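Local coordinates for glutamine amidotransferase subunit pdxT (Thermus thermophilus, PDB 2YWD), which probably hydrolyses glutamine to glutamate and ammonia, the ammonia being channelled to the partner subunit PdxS for pyridoxal 5'-phosphate synthesis, at residues Gly129-Val134 with Ser169-Glu174; Glu121-Glu126 with Ala152-Leu157; Ala42-Gly47 with Arg183-Leu188. All coordinates share one frame; numbering follows the deposited sequence.

Interaction 2 is the outermost of the three and interaction 3 the nearest to the chain centre. Interactions 1 and 2 lie about 9 Å apart, centre to centre, and share the hairpin of strands 118-125 and 129-136: Gly133 N is 2.7 Å from Glu121 O, probably a hydrogen bond. Interaction 1 holds His172 and Glu174, the predicted charge-relay residues, and the His172 side chain comes within about 3 Å of that of Cys81, the predicted nucleophile. Interaction 3 sits about 13 Å from interaction 1 between centres, yet His172 CE1 packs 4.0 Å from Gly47 CA. Interactions 2 and 3 do not touch, their nearest atoms being about 5 Å apart.

Interaction 1: residues Gly129-Val134 with Ser169-Glu174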
loop_
_atom_site.group_PDB
_atom_site.type_symbol
_atom_site.label_atom_id
_atom_site.label_comp_id
_atom_site.label_asym_id
_atom_site.label_seq_id
_atom_site.Cartn_x
_atom_site.Cartn_y
_atom_site.Cartn_z
ATOM N N GLY A 129 -11.079 -1.606 -14.420
ATOM C CA GLY A 129 -11.966 -2.678 -14.831
ATOM C C GLY A 129 -11.986 -3.778 -13.785
ATOM O O GLY A 129 -11.705 -3.525 -12.616
ATOM N N SER A 130 -12.309 -4.998 -14.199
ATOM C CA SER A 130 -12.360 -6.125 -13.271
ATOM C C SER A 130 -10.961 -6.567 -12.847
ATOM O O SER A 130 -10.088 -6.756 -13.687
ATOM C CB SER A 130 -13.094 -7.302 -13.915
ATOM O OG SER A 130 -13.124 -8.418 -13.042
ATOM N N PHE A 131 -10.758 -6.732 -11.544
ATOM C CA PHE A 131 -9.462 -7.150 -11.014
ATOM C C PHE A 131 -9.679 -8.194 -9.922
ATOM O O PHE A 131 -10.546 -8.028 -9.059
ATOM C CB PHE A 131 -8.715 -5.950 -10.428
ATOM C CG PHE A 131 -7.261 -6.221 -10.141
ATOM C CD1 PHE A 131 -6.299 -6.053 -11.133
ATOM C CD2 PHE A 131 -6.858 -6.676 -8.890
ATOM C CE1 PHE A 131 -4.950 -6.335 -10.883
ATOM C CE2 PHE A 131 -5.511 -6.964 -8.629
ATOM C CZ PHE A 131 -4.558 -6.793 -9.629
ATOM N N HIS A 132 -8.890 -9.264 -9.963
ATOM C CA HIS A 132 -9.004 -10.344 -8.986
ATOM C C HIS A 132 -8.375 -9.950 -7.652
ATOM O O HIS A 132 -7.158 -9.787 -7.556
ATOM C CB HIS A 132 -8.325 -11.608 -9.518
ATOM C CG HIS A 132 -8.543 -12.816 -8.661
ATOM N ND1 HIS A 132 -9.792 -13.356 -8.441
ATOM C CD2 HIS A 132 -7.673 -13.580 -7.959
ATOM C CE1 HIS A 132 -9.681 -14.402 -7.641
ATOM N NE2 HIS A 132 -8.407 -14.559 -7.334
ATOM N N GLY A 133 -9.210 -9.814 -6.624
ATOM C CA GLY A 133 -8.724 -9.425 -5.312
ATOM C C GLY A 133 -8.412 -10.582 -4.378
ATOM O O GLY A 133 -9.276 -11.407 -4.085
ATOM N N VAL A 134 -7.167 -10.635 -3.911
ATOM C CA VAL A 134 -6.719 -11.676 -2.995
ATOM C C VAL A 134 -6.599 -11.078 -1.598
ATOM O O VAL A 134 -5.787 -10.180 -1.363
ATOM C CB VAL A 134 -5.353 -12.252 -3.437
ATOM C CG1 VAL A 134 -4.862 -13.283 -2.419
ATOM C CG2 VAL A 134 -5.487 -12.902 -4.820
ATOM N N SER A 169 -4.526 -0.500 -0.733
ATOM C CA SER A 169 -5.458 -1.608 -0.932
ATOM C C SER A 169 -5.419 -2.563 0.256
ATOM O O SER A 169 -4.385 -2.721 0.902
ATOM C CB SER A 169 -5.113 -2.382 -2.212
ATOM O OG SER A 169 -3.847 -3.012 -2.110
ATOM N N SER A 170 -6.548 -3.198 0.551
ATOM C CA SER A 170 -6.577 -4.151 1.652
ATOM C C SER A 170 -6.288 -5.544 1.094
ATOM O O SER A 170 -6.108 -6.502 1.854
ATOM C CB SER A 170 -7.936 -4.125 2.358
ATOM O OG SER A 170 -8.998 -4.224 1.431
ATOM N N PHE A 171 -6.234 -5.638 -0.237
ATOM C CA PHE A 171 -5.950 -6.897 -0.928
ATOM C C PHE A 171 -4.551 -6.897 -1.553
ATOM O O PHE A 171 -3.876 -5.869 -1.587
ATOM C CB PHE A 171 -7.011 -7.171 -2.000
ATOM C CG PHE A 171 -7.135 -6.085 -3.031
ATOM C CD1 PHE A 171 -6.377 -6.123 -4.195
ATOM C CD2 PHE A 171 -8.019 -5.025 -2.838
ATOM C CE1 PHE A 171 -6.494 -5.122 -5.155
ATOM C CE2 PHE A 171 -8.149 -4.018 -3.792
ATOM C CZ PHE A 171 -7.384 -4.067 -4.954
ATOM N N HIS A 172 -4.130 -8.057 -2.055
ATOM C CA HIS A 172 -2.797 -8.229 -2.629
ATOM C C HIS A 172 -2.748 -8.353 -4.149
ATOM O O HIS A 172 -2.828 -9.458 -4.692
ATOM C CB HIS A 172 -2.149 -9.480 -2.031
ATOM C CG HIS A 172 -1.965 -9.423 -0.548
ATOM N ND1 HIS A 172 -0.817 -8.941 0.040
ATOM C CD2 HIS A 172 -2.779 -9.799 0.466
ATOM C CE1 HIS A 172 -0.930 -9.024 1.355
ATOM N NE2 HIS A 172 -2.111 -9.542 1.639
ATOM N N PRO A 173 -2.599 -7.228 -4.860
ATOM C CA PRO A 173 -2.544 -7.327 -6.321
ATOM C C PRO A 173 -1.308 -8.099 -6.777
ATOM O O PRO A 173 -1.304 -8.702 -7.853
ATOM C CB PRO A 173 -2.508 -5.867 -6.766
ATOM C CG PRO A 173 -1.791 -5.191 -5.631
ATOM C CD PRO A 173 -2.438 -5.832 -4.418
ATOM N N GLU A 174 -0.267 -8.086 -5.947
ATOM C CA GLU A 174 0.980 -8.777 -6.266
ATOM C C GLU A 174 0.840 -10.291 -6.140
ATOM O O GLU A 174 1.757 -11.037 -6.495
ATOM C CB GLU A 174 2.123 -8.291 -5.362
ATOM C CG GLU A 174 2.112 -8.869 -3.945
ATOM C CD GLU A 174 1.095 -8.221 -3.022
ATOM O OE1 GLU A 174 0.249 -7.432 -3.500
ATOM O OE2 GLU A 174 1.146 -8.506 -1.804
HETATM O O HOH W 1 -5.384 -9.159 -5.524
#
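The rings of Phe131 and Phe171 meet obliquely, Phe131 CE2 lying 4.1 Å from Phe171 CE1. One face of the Phe171 ring carries Ser169 CB, offset toward the rim, while the imidazole of His172 has Val134 O at one edge and the carboxylate of Glu174 at another. This is the histidine-bearing loop of a class I glutamine amidotransferase, held against a beta hairpin; His172 and Glu174 are the predicted charge-relay pair, with Cys81, the predicted nucleophile, touching the histidine.

Phe131 CG stands anti to the backbone N (chi1 -167°), and the far end of its ring reaches Pro173, with CZ 3.6 Å from Pro173 CB. An alanine at Phe131 would probably leave Pro173 CB and Phe171 CE1 without their aromatic partner and open a gap between strand 129-136 and the loop that bears His172. Phe171 CB lies 3.3 Å from Val134 O, and Leu123 and Val159 also touch the Phe171 side chain.

The backbones are joined directly by His172 N, which donates to Val134 O at 2.8 Å. A water adds a second link: it donates to His132 O, accepts from Val134 N, and gives a weak bond to His172 O. His172 is thus held through its N directly and, more weakly, through its O by way of the water, which should limit how far the histidine backbone can shift. The imidazole itself is steered by Glu174: His172 ND1 donates to Glu174 OE2 at 2.7 Å. ND1 comes to the syn side, 28° out of the carboxylate plane, and OE2 lies 9° out of the imidazole plane.

Interaction 2: residues Glu121-Glu126 with Ala152-Leu157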
loop_
_atom_site.group_PDB
_atom_site.type_symbol
_atom_site.label_atom_id
_atom_site.label_comp_id
_atom_site.label_asym_id
_atom_site.label_seq_id
_atom_site.Cartn_x
_atom_site.Cartn_y
_atom_site.Cartn_z
ATOM N N GLU A 121 -11.969 -12.349 -4.205
ATOM C CA GLU A 121 -13.156 -11.743 -4.793
ATOM C C GLU A 121 -12.828 -10.968 -6.060
ATOM O O GLU A 121 -11.803 -10.288 -6.130
ATOM C CB GLU A 121 -13.795 -10.757 -3.806
ATOM C CG GLU A 121 -14.345 -11.355 -2.529
ATOM C CD GLU A 121 -15.562 -12.224 -2.769
ATOM O OE1 GLU A 121 -16.265 -11.992 -3.778
ATOM O OE2 GLU A 121 -15.825 -13.125 -1.943
ATOM N N ASP A 122 -13.699 -11.055 -7.059
ATOM C CA ASP A 122 -13.478 -10.282 -8.274
ATOM C C ASP A 122 -13.966 -8.879 -7.954
ATOM O O ASP A 122 -15.079 -8.701 -7.463
ATOM C CB ASP A 122 -14.254 -10.874 -9.445
ATOM C CG ASP A 122 -13.614 -12.140 -9.967
ATOM O OD1 ASP A 122 -12.398 -12.103 -10.268
ATOM O OD2 ASP A 122 -14.319 -13.166 -10.072
ATOM N N LEU A 123 -13.129 -7.883 -8.215
ATOM C CA LEU A 123 -13.481 -6.505 -7.905
ATOM C C LEU A 123 -13.568 -5.602 -9.128
ATOM O O LEU A 123 -12.887 -5.818 -10.129
ATOM C CB LEU A 123 -12.449 -5.916 -6.938
ATOM C CG LEU A 123 -12.037 -6.760 -5.728
ATOM C CD1 LEU A 123 -10.787 -6.163 -5.104
ATOM C CD2 LEU A 123 -13.173 -6.826 -4.718
ATOM N N GLU A 124 -14.416 -4.585 -9.034
ATOM C CA GLU A 124 -14.562 -3.618 -10.109
ATOM C C GLU A 124 -13.770 -2.386 -9.712
ATOM O O GLU A 124 -14.117 -1.698 -8.752
ATOM C CB GLU A 124 -16.032 -3.261 -10.319
ATOM C CG GLU A 124 -16.773 -4.275 -11.163
ATOM C CD GLU A 124 -16.090 -4.500 -12.500
ATOM O OE1 GLU A 124 -15.887 -3.509 -13.239
ATOM O OE2 GLU A 124 -15.752 -5.663 -12.809
ATOM N N VAL A 125 -12.690 -2.124 -10.444
ATOM C CA VAL A 125 -11.828 -0.983 -10.169
ATOM C C VAL A 125 -12.108 0.147 -11.151
ATOM O O VAL A 125 -12.063 -0.045 -12.365
ATOM C CB VAL A 125 -10.342 -1.384 -10.267
ATOM C CG1 VAL A 125 -9.457 -0.186 -9.976
ATOM C CG2 VAL A 125 -10.050 -2.515 -9.294
ATOM N N GLU A 126 -12.403 1.325 -10.617
ATOM C CA GLU A 126 -12.703 2.481 -11.449
ATOM C C GLU A 126 -11.560 2.787 -12.411
ATOM O O GLU A 126 -10.405 2.919 -12.003
ATOM C CB GLU A 126 -12.983 3.704 -10.572
ATOM C CG GLU A 126 -13.300 4.968 -11.359
ATOM C CD GLU A 126 -13.482 6.181 -10.466
ATOM O OE1 GLU A 126 -12.562 6.481 -9.676
ATOM O OE2 GLU A 126 -14.543 6.835 -10.556
ATOM N N ALA A 152 -12.456 1.113 -5.552
ATOM C CA ALA A 152 -13.022 -0.229 -5.602
ATOM C C ALA A 152 -13.646 -0.622 -4.271
ATOM O O ALA A 152 -13.166 -0.226 -3.205
ATOM C CB ALA A 152 -11.944 -1.246 -5.993
ATOM N N ARG A 153 -14.714 -1.408 -4.346
ATOM C CA ARG A 153 -15.419 -1.869 -3.156
ATOM C C ARG A 153 -15.744 -3.351 -3.236
ATOM O O ARG A 153 -15.880 -3.909 -4.324
ATOM C CB ARG A 153 -16.754 -1.127 -2.995
ATOM C CG ARG A 153 -16.666 0.379 -2.854
ATOM C CD ARG A 153 -18.060 1.005 -2.979
ATOM N NE ARG A 153 -18.008 2.467 -2.987
ATOM C CZ ARG A 153 -18.105 3.237 -1.909
ATOM N NH1 ARG A 153 -18.267 2.699 -0.703
ATOM N NH2 ARG A 153 -18.032 4.556 -2.039
ATOM N N LEU A 154 -15.854 -3.984 -2.073
ATOM C CA LEU A 154 -16.270 -5.378 -2.002
ATOM C C LEU A 154 -17.673 -5.152 -1.461
ATOM O O LEU A 154 -17.847 -4.892 -0.277
ATOM C CB LEU A 154 -15.433 -6.166 -0.994
ATOM C CG LEU A 154 -15.946 -7.585 -0.741
ATOM C CD1 LEU A 154 -16.204 -8.297 -2.067
ATOM C CD2 LEU A 154 -14.927 -8.347 0.091
ATOM N N GLY A 155 -18.668 -5.236 -2.337
ATOM C CA GLY A 155 -20.025 -4.951 -1.916
ATOM C C GLY A 155 -20.042 -3.434 -1.851
ATOM O O GLY A 155 -19.894 -2.769 -2.874
ATOM N N ASP A 156 -20.193 -2.878 -0.654
ATOM C CA ASP A 156 -20.183 -1.428 -0.496
ATOM C C ASP A 156 -18.942 -1.010 0.297
ATOM O O ASP A 156 -18.686 0.177 0.490
ATOM C CB ASP A 156 -21.449 -0.962 0.232
ATOM C CG ASP A 156 -22.716 -1.345 -0.509
ATOM O OD1 ASP A 156 -22.821 -1.023 -1.712
ATOM O OD2 ASP A 156 -23.603 -1.968 0.107
ATOM N N LEU A 157 -18.167 -1.997 0.746
ATOM C CA LEU A 157 -16.970 -1.724 1.538
ATOM C C LEU A 157 -15.757 -1.335 0.696
ATOM O O LEU A 157 -15.337 -2.081 -0.184
ATOM C CB LEU A 157 -16.615 -2.945 2.397
ATOM C CG LEU A 157 -15.386 -2.826 3.302
ATOM C CD1 LEU A 157 -15.616 -1.751 4.375
ATOM C CD2 LEU A 157 -15.107 -4.179 3.952
HETATM O O HOH W 2 -16.004 -1.662 -6.834
HETATM O O HOH W 3 -16.311 -4.687 -6.965
#
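Glu121 opens the contact by crossing Leu154 at about a right angle, and its CB and CG make the closest approach. Glu121 CG, anti to the carbonyl carbon (chi1 -65°), lies 3.6 Å from Leu154 CD1. Two residues on, Leu123 also points at the second segment: Leu123 CD2 sits 4.0 Å from Arg153 O and also approaches Leu154 CD1.

At Glu124 the contact turns polar, and water does the joining. One water accepts from Glu124 N and donates to Arg153 O, 2.8 Å from each; another accepts from Arg153 N and bonds to Glu124 O, where it probably donates. The two strands run roughly antiparallel, at 149°, yet along Glu124 and Arg153 they are too far apart for direct pairing, with Glu124 O 4.5 Å from Arg153 N. Ala152 CB tucks in beside this, 3.5 Å from Glu124 O, and Val125 CG2 closes over the same methyl at 4.0 Å.

Beyond Leu154 the chain reverses through a type II' turn to Leu157, and Arg153 NH1 donates to Asp156 O within the turn. Strand 149-154 is the outermost strand of the central sheet on this side, paired with strand 157-163, whose Leu160 touches both Val125 and Ala152; strand 118-125 pairs along its other side with strand 129-136, through Leu123 with Phe131 and Glu121 with Gly133.

Interaction 3: residues Ala42-Gly47 with Arg183-Leu188; sequences ALIVPG and RYFLEL
Phe185 carries this contact: the far end of its ring lodges against strand 42-45 from helix 180-189. Phe185 CE2 lies 3.6 Å from Ala42 CB and 3.8 Å from Ile44 CG1, so two residues on one side of the strand meet the same ring carbon. The neighbouring Phe185 CZ comes within 3.8 Å of Leu43 O. All of these approaches are oblique to the ring.

Phe185 CG stands anti to its backbone N (chi1 172°), on a CB that already points toward the strand. Ile44 CG1 lies anti to the carbonyl carbon, turned to the helix side. Leu186 adds a lighter touch, its CD2 4.4 Å from Ala42 CB.

Farther out, the strand is fixed within the parallel part of the central sheet, Ala42 and Ile44 bonding to Gly6 and Leu43 to Ala76 and Phe78. The Phe185 ring also meets the ring of Phe78, their planes at about 45°, while Leu186 reaches Val5 and Leu24. Helix 14-22 covers Ile44 through His17 and Leu21.

The helix packs on the sheet, its segment axis 9.4 Å from that of strand 42-45 and running at 142° to it, as in the alpha/beta/alpha fold of class I amidotransferases. Apart from the backbone oxygen of Leu43, the touching groups are apolar side chains, and all five residues are buried; the fit rests on shape and the exclusion of water, rather than on directional bonds.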
loop_
_atom_site.group_PDB
_atom_site.type_symbol
_atom_site.label_atom_id
_atom_site.label_comp_id
_atom_site.label_asym_id
_atom_site.label_seq_id
_atom_site.Cartn_x
_atom_site.Cartn_y
_atom_site.Cartn_z
ATOM N N ALA A 42 8.416 6.450 -7.125
ATOM C CA ALA A 42 7.367 5.632 -6.527
ATOM C C ALA A 42 7.926 4.625 -5.533
ATOM O O ALA A 42 9.006 4.068 -5.734
ATOM C CB ALA A 42 6.594 4.898 -7.621
ATOM N N LEU A 43 7.174 4.394 -4.463
ATOM C CA LEU A 43 7.567 3.444 -3.435
ATOM C C LEU A 43 6.375 2.579 -3.042
ATOM O O LEU A 43 5.302 3.093 -2.739
ATOM C CB LEU A 43 8.081 4.174 -2.190
ATOM C CG LEU A 43 8.409 3.278 -0.991
ATOM C CD1 LEU A 43 9.626 2.422 -1.309
ATOM C CD2 LEU A 43 8.680 4.141 0.241
ATOM N N ILE A 44 6.566 1.266 -3.063
ATOM C CA ILE A 44 5.507 0.347 -2.670
ATOM C C ILE A 44 5.834 -0.197 -1.288
ATOM O O ILE A 44 6.961 -0.619 -1.039
ATOM C CB ILE A 44 5.398 -0.851 -3.632
ATOM C CG1 ILE A 44 4.978 -0.370 -5.024
ATOM C CG2 ILE A 44 4.395 -1.870 -3.080
ATOM C CD1 ILE A 44 4.895 -1.481 -6.055
ATOM N N VAL A 45 4.858 -0.158 -0.389
ATOM C CA VAL A 45 5.023 -0.693 0.955
ATOM C C VAL A 45 4.198 -1.975 0.873
ATOM O O VAL A 45 2.971 -1.932 0.771
ATOM C CB VAL A 45 4.464 0.279 2.016
ATOM C CG1 VAL A 45 4.700 -0.279 3.412
ATOM C CG2 VAL A 45 5.151 1.636 1.875
ATOM N N PRO A 46 4.872 -3.137 0.912
ATOM C CA PRO A 46 4.287 -4.479 0.818
ATOM C C PRO A 46 3.436 -5.011 1.952
ATOM O O PRO A 46 3.300 -4.394 3.005
ATOM C CB PRO A 46 5.511 -5.352 0.608
ATOM C CG PRO A 46 6.478 -4.730 1.568
ATOM C CD PRO A 46 6.297 -3.231 1.299
ATOM N N GLY A 47 2.865 -6.184 1.706
ATOM C CA GLY A 47 2.078 -6.844 2.726
ATOM C C GLY A 47 3.116 -7.397 3.682
ATOM O O GLY A 47 4.298 -7.500 3.331
ATOM N N ARG A 183 0.562 -0.906 -12.836
ATOM C CA ARG A 183 0.762 0.073 -13.907
ATOM C C ARG A 183 -0.041 1.337 -13.599
ATOM O O ARG A 183 0.430 2.455 -13.817
ATOM C CB ARG A 183 0.339 -0.513 -15.263
ATOM C CG ARG A 183 0.370 0.495 -16.422
ATOM C CD ARG A 183 1.757 1.104 -16.612
ATOM N NE ARG A 183 2.699 0.176 -17.231
ATOM C CZ ARG A 183 4.008 0.396 -17.330
ATOM N NH1 ARG A 183 4.533 1.512 -16.840
ATOM N NH2 ARG A 183 4.789 -0.487 -17.937
ATOM N N TYR A 184 -1.257 1.156 -13.089
ATOM C CA TYR A 184 -2.113 2.285 -12.725
ATOM C C TYR A 184 -1.343 3.167 -11.740
ATOM O O TYR A 184 -1.344 4.398 -11.849
ATOM C CB TYR A 184 -3.401 1.772 -12.071
ATOM C CG TYR A 184 -4.289 2.855 -11.498
ATOM C CD1 TYR A 184 -5.114 3.621 -12.322
ATOM C CD2 TYR A 184 -4.288 3.127 -10.131
ATOM C CE1 TYR A 184 -5.919 4.636 -11.794
ATOM C CE2 TYR A 184 -5.082 4.135 -9.596
ATOM C CZ TYR A 184 -5.896 4.886 -10.431
ATOM O OH TYR A 184 -6.683 5.887 -9.901
ATOM N N PHE A 185 -0.683 2.526 -10.779
ATOM C CA PHE A 185 0.103 3.239 -9.777
ATOM C C PHE A 185 1.294 3.969 -10.401
ATOM O O PHE A 185 1.543 5.140 -10.098
ATOM C CB PHE A 185 0.598 2.266 -8.695
ATOM C CG PHE A 185 1.576 2.883 -7.725
ATOM C CD1 PHE A 185 1.246 4.040 -7.023
ATOM C CD2 PHE A 185 2.831 2.315 -7.528
ATOM C CE1 PHE A 185 2.155 4.625 -6.137
ATOM C CE2 PHE A 185 3.750 2.891 -6.643
ATOM C CZ PHE A 185 3.408 4.049 -5.947
ATOM N N LEU A 186 2.030 3.287 -11.271
ATOM C CA LEU A 186 3.186 3.912 -11.904
ATOM C C LEU A 186 2.768 5.110 -12.752
ATOM O O LEU A 186 3.480 6.112 -12.819
ATOM C CB LEU A 186 3.939 2.899 -12.769
ATOM C CG LEU A 186 4.523 1.701 -12.020
ATOM C CD1 LEU A 186 5.459 0.941 -12.952
ATOM C CD2 LEU A 186 5.276 2.175 -10.781
ATOM N N GLU A 187 1.612 5.003 -13.395
ATOM C CA GLU A 187 1.110 6.092 -14.224
ATOM C C GLU A 187 0.825 7.326 -13.370
ATOM O O GLU A 187 1.186 8.440 -13.742
ATOM C CB GLU A 187 -0.162 5.658 -14.963
ATOM C CG GLU A 187 0.079 4.637 -16.076
ATOM C CD GLU A 187 0.622 5.262 -17.354
ATOM O OE1 GLU A 187 -0.145 5.972 -18.040
ATOM O OE2 GLU A 187 1.815 5.046 -17.675
ATOM N N LEU A 188 0.188 7.131 -12.218
ATOM C CA LEU A 188 -0.119 8.265 -11.356
ATOM C C LEU A 188 1.149 8.827 -10.705
ATOM O O LEU A 188 1.183 9.988 -10.290
ATOM C CB LEU A 188 -1.156 7.865 -10.294
ATOM C CG LEU A 188 -0.789 6.985 -9.096
ATOM C CD1 LEU A 188 -0.063 7.815 -8.041
ATOM C CD2 LEU A 188 -2.063 6.405 -8.497
#